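Local coordinates for protein deacetylase EF_0837 (Enterococcus faecalis, PDB 2ICS) that acts in vitro as a very inefficient esterase that deacetylates acetyl-(R)-mandelate, and belongs to the zinc-dependent amidohydrolases with a TIM barrel, at residues A287-V295 / E339-N347. Residues are numbered along the deposited sequence; the frame is centred on the assembly and turned at random.
Sequences ATTMEKLRV and EEKTLTDSN
Segment 287-295 of helix 286-296 and the end of strand 331-344 meet in a buried helix-on-sheet contact, in which Leu-343 packs between two lysines that bond across the interface. The axes of 287-295 and of strand segment 339-344 run almost perpendicular (93°), 9.3 Å apart at their closest. Leu-343 points toward the helix and touches it with both methyls: CD1 lies 3.6 Å from the backbone O of Glu-291 and also touches CG of Lys-292, while CD2 meets CG2 of Thr-288 at 4.0 Å. Phe-253 of helix 253-261 packs against Leu-343 as well. The fully extended side chain of Lys-341, its CG anti to the backbone N (chi1 178°), carries NZ to the carboxylate of Glu-291, crossing that side chain at about a right angle. The salt bridge uses the syn lone pair of OE1, 2.6 Å from Lys-341 NZ, and Glu-291 OE2 accepts from Ile-357 N, so both carboxylate oxygens are tied to the strands. Lys-292, also extended, donates from NZ to Thr-344 O at 2.9 Å, tilted 32° from the carbonyl plane, and to Pro-282 O. Beyond the strand, Asp-345 OD1 accepts from Asn-347 N, an Asx turn, and also from Leu-349 N. This is plain alpha/beta packing, joining a helix of the TIM-barrel domain to the antiparallel strand pair 331-344 and 350-364.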
# COMPACT_ATOMS: atom_id res chain seq x y z
N ALA A 287 -4.83 9.72 -0.86
CA ALA A 287 -5.72 10.60 -0.12
C ALA A 287 -7.19 10.31 -0.45
O ALA A 287 -8.04 10.22 0.45
CB ALA A 287 -5.40 12.06 -0.44
N THR A 288 -7.48 10.15 -1.74
CA THR A 288 -8.83 9.87 -2.22
C THR A 288 -9.31 8.50 -1.74
O THR A 288 -10.49 8.30 -1.47
CB THR A 288 -8.89 9.93 -3.76
OG1 THR A 288 -8.53 11.25 -4.19
CG2 THR A 288 -10.28 9.61 -4.27
N THR A 289 -8.39 7.55 -1.66
CA THR A 289 -8.73 6.21 -1.22
C THR A 289 -9.01 6.28 0.29
O THR A 289 -9.91 5.62 0.79
CB THR A 289 -7.58 5.23 -1.49
OG1 THR A 289 -7.20 5.33 -2.87
CG2 THR A 289 -8.01 3.80 -1.21
N MSE A 290 -8.23 7.10 0.99
CA MSE A 290 -8.40 7.27 2.42
C MSE A 290 -9.76 7.92 2.73
O MSE A 290 -10.42 7.56 3.70
CB MSE A 290 -7.26 8.14 2.97
CG MSE A 290 -5.88 7.49 2.85
SE MSE A 290 -4.41 8.74 3.09
CE MSE A 290 -4.64 9.11 4.96
N GLU A 291 -10.17 8.87 1.89
CA GLU A 291 -11.44 9.55 2.06
C GLU A 291 -12.59 8.57 1.81
O GLU A 291 -13.70 8.77 2.32
CB GLU A 291 -11.55 10.74 1.11
CG GLU A 291 -10.44 11.76 1.27
CD GLU A 291 -10.41 12.77 0.15
OE1 GLU A 291 -10.84 12.42 -0.97
OE2 GLU A 291 -9.94 13.91 0.38
N LYS A 292 -12.34 7.53 1.03
CA LYS A 292 -13.38 6.54 0.76
C LYS A 292 -13.64 5.69 2.00
O LYS A 292 -14.78 5.37 2.31
CB LYS A 292 -12.99 5.67 -0.43
CG LYS A 292 -13.04 6.42 -1.76
CD LYS A 292 -12.65 5.54 -2.95
CE LYS A 292 -12.67 6.35 -4.24
NZ LYS A 292 -12.09 5.63 -5.40
N LEU A 293 -12.58 5.31 2.71
CA LEU A 293 -12.79 4.51 3.92
C LEU A 293 -13.31 5.40 5.04
O LEU A 293 -13.88 4.92 6.01
CB LEU A 293 -11.50 3.82 4.32
CG LEU A 293 -11.38 2.65 3.34
CD1 LEU A 293 -10.01 2.58 2.73
CD2 LEU A 293 -11.77 1.36 4.05
N ARG A 294 -13.12 6.71 4.88
CA ARG A 294 -13.61 7.65 5.88
C ARG A 294 -15.12 7.69 5.72
O ARG A 294 -15.85 7.62 6.71
CB ARG A 294 -13.01 9.04 5.65
CG ARG A 294 -13.65 10.13 6.51
CD ARG A 294 -13.69 9.74 7.98
NE ARG A 294 -14.30 10.77 8.81
CZ ARG A 294 -15.03 10.51 9.89
NH1 ARG A 294 -15.25 9.26 10.27
NH2 ARG A 294 -15.55 11.51 10.60
N VAL A 295 -15.58 7.78 4.48
CA VAL A 295 -17.00 7.84 4.20
C VAL A 295 -17.66 6.50 4.53
O VAL A 295 -18.84 6.45 4.88
CB VAL A 295 -17.28 8.22 2.72
CG1 VAL A 295 -17.00 7.02 1.81
CG2 VAL A 295 -18.71 8.69 2.55
N GLU A 339 -15.65 19.49 3.45
CA GLU A 339 -16.04 19.93 2.12
C GLU A 339 -16.52 18.71 1.34
O GLU A 339 -15.81 17.71 1.23
CB GLU A 339 -14.86 20.58 1.40
CG GLU A 339 -15.24 21.30 0.12
CD GLU A 339 -14.11 22.16 -0.43
OE1 GLU A 339 -13.58 23.00 0.33
OE2 GLU A 339 -13.76 22.00 -1.62
N GLU A 340 -17.73 18.80 0.80
CA GLU A 340 -18.29 17.69 0.05
C GLU A 340 -17.48 17.36 -1.19
O GLU A 340 -16.85 18.23 -1.79
CB GLU A 340 -19.75 17.98 -0.31
CG GLU A 340 -20.66 17.95 0.90
CD GLU A 340 -22.13 18.02 0.55
OE1 GLU A 340 -22.97 17.81 1.45
OE2 GLU A 340 -22.46 18.29 -0.63
N LYS A 341 -17.49 16.08 -1.55
CA LYS A 341 -16.75 15.59 -2.71
C LYS A 341 -17.37 14.26 -3.13
O LYS A 341 -17.72 13.44 -2.27
CB LYS A 341 -15.29 15.38 -2.32
CG LYS A 341 -14.38 14.82 -3.40
CD LYS A 341 -13.00 14.55 -2.80
CE LYS A 341 -12.01 14.04 -3.83
NZ LYS A 341 -10.68 13.75 -3.21
N THR A 342 -17.52 14.06 -4.43
CA THR A 342 -18.09 12.81 -4.93
C THR A 342 -17.00 11.77 -5.06
O THR A 342 -15.91 12.05 -5.56
CB THR A 342 -18.76 13.01 -6.31
OG1 THR A 342 -19.87 13.90 -6.17
CG2 THR A 342 -19.25 11.67 -6.85
N LEU A 343 -17.29 10.56 -4.60
CA LEU A 343 -16.33 9.47 -4.65
C LEU A 343 -16.96 8.29 -5.36
O LEU A 343 -18.09 7.92 -5.06
CB LEU A 343 -15.91 9.06 -3.23
CG LEU A 343 -15.29 10.14 -2.35
CD1 LEU A 343 -15.11 9.61 -0.94
CD2 LEU A 343 -13.96 10.58 -2.92
N THR A 344 -16.23 7.71 -6.30
CA THR A 344 -16.72 6.58 -7.07
C THR A 344 -15.80 5.37 -6.87
O THR A 344 -14.58 5.51 -6.91
CB THR A 344 -16.74 6.91 -8.58
OG1 THR A 344 -17.35 8.19 -8.76
CG2 THR A 344 -17.51 5.86 -9.35
N ASP A 345 -16.38 4.20 -6.66
CA ASP A 345 -15.55 3.02 -6.47
C ASP A 345 -15.29 2.33 -7.81
O ASP A 345 -15.57 2.89 -8.87
CB ASP A 345 -16.18 2.04 -5.48
CG ASP A 345 -17.52 1.49 -5.95
OD1 ASP A 345 -17.84 1.62 -7.15
OD2 ASP A 345 -18.24 0.92 -5.11
N SER A 346 -14.75 1.12 -7.75
CA SER A 346 -14.40 0.36 -8.95
C SER A 346 -15.60 -0.16 -9.72
O SER A 346 -15.48 -0.53 -10.89
CB SER A 346 -13.51 -0.83 -8.58
OG SER A 346 -12.36 -0.41 -7.87
N ASN A 347 -16.77 -0.19 -9.08
CA ASN A 347 -17.96 -0.70 -9.73
C ASN A 347 -19.04 0.35 -9.99
O ASN A 347 -20.20 0.00 -10.22
CB ASN A 347 -18.53 -1.85 -8.90
CG ASN A 347 -17.56 -3.01 -8.77
OD1 ASN A 347 -17.27 -3.48 -7.67
ND2 ASN A 347 -17.06 -3.49 -9.91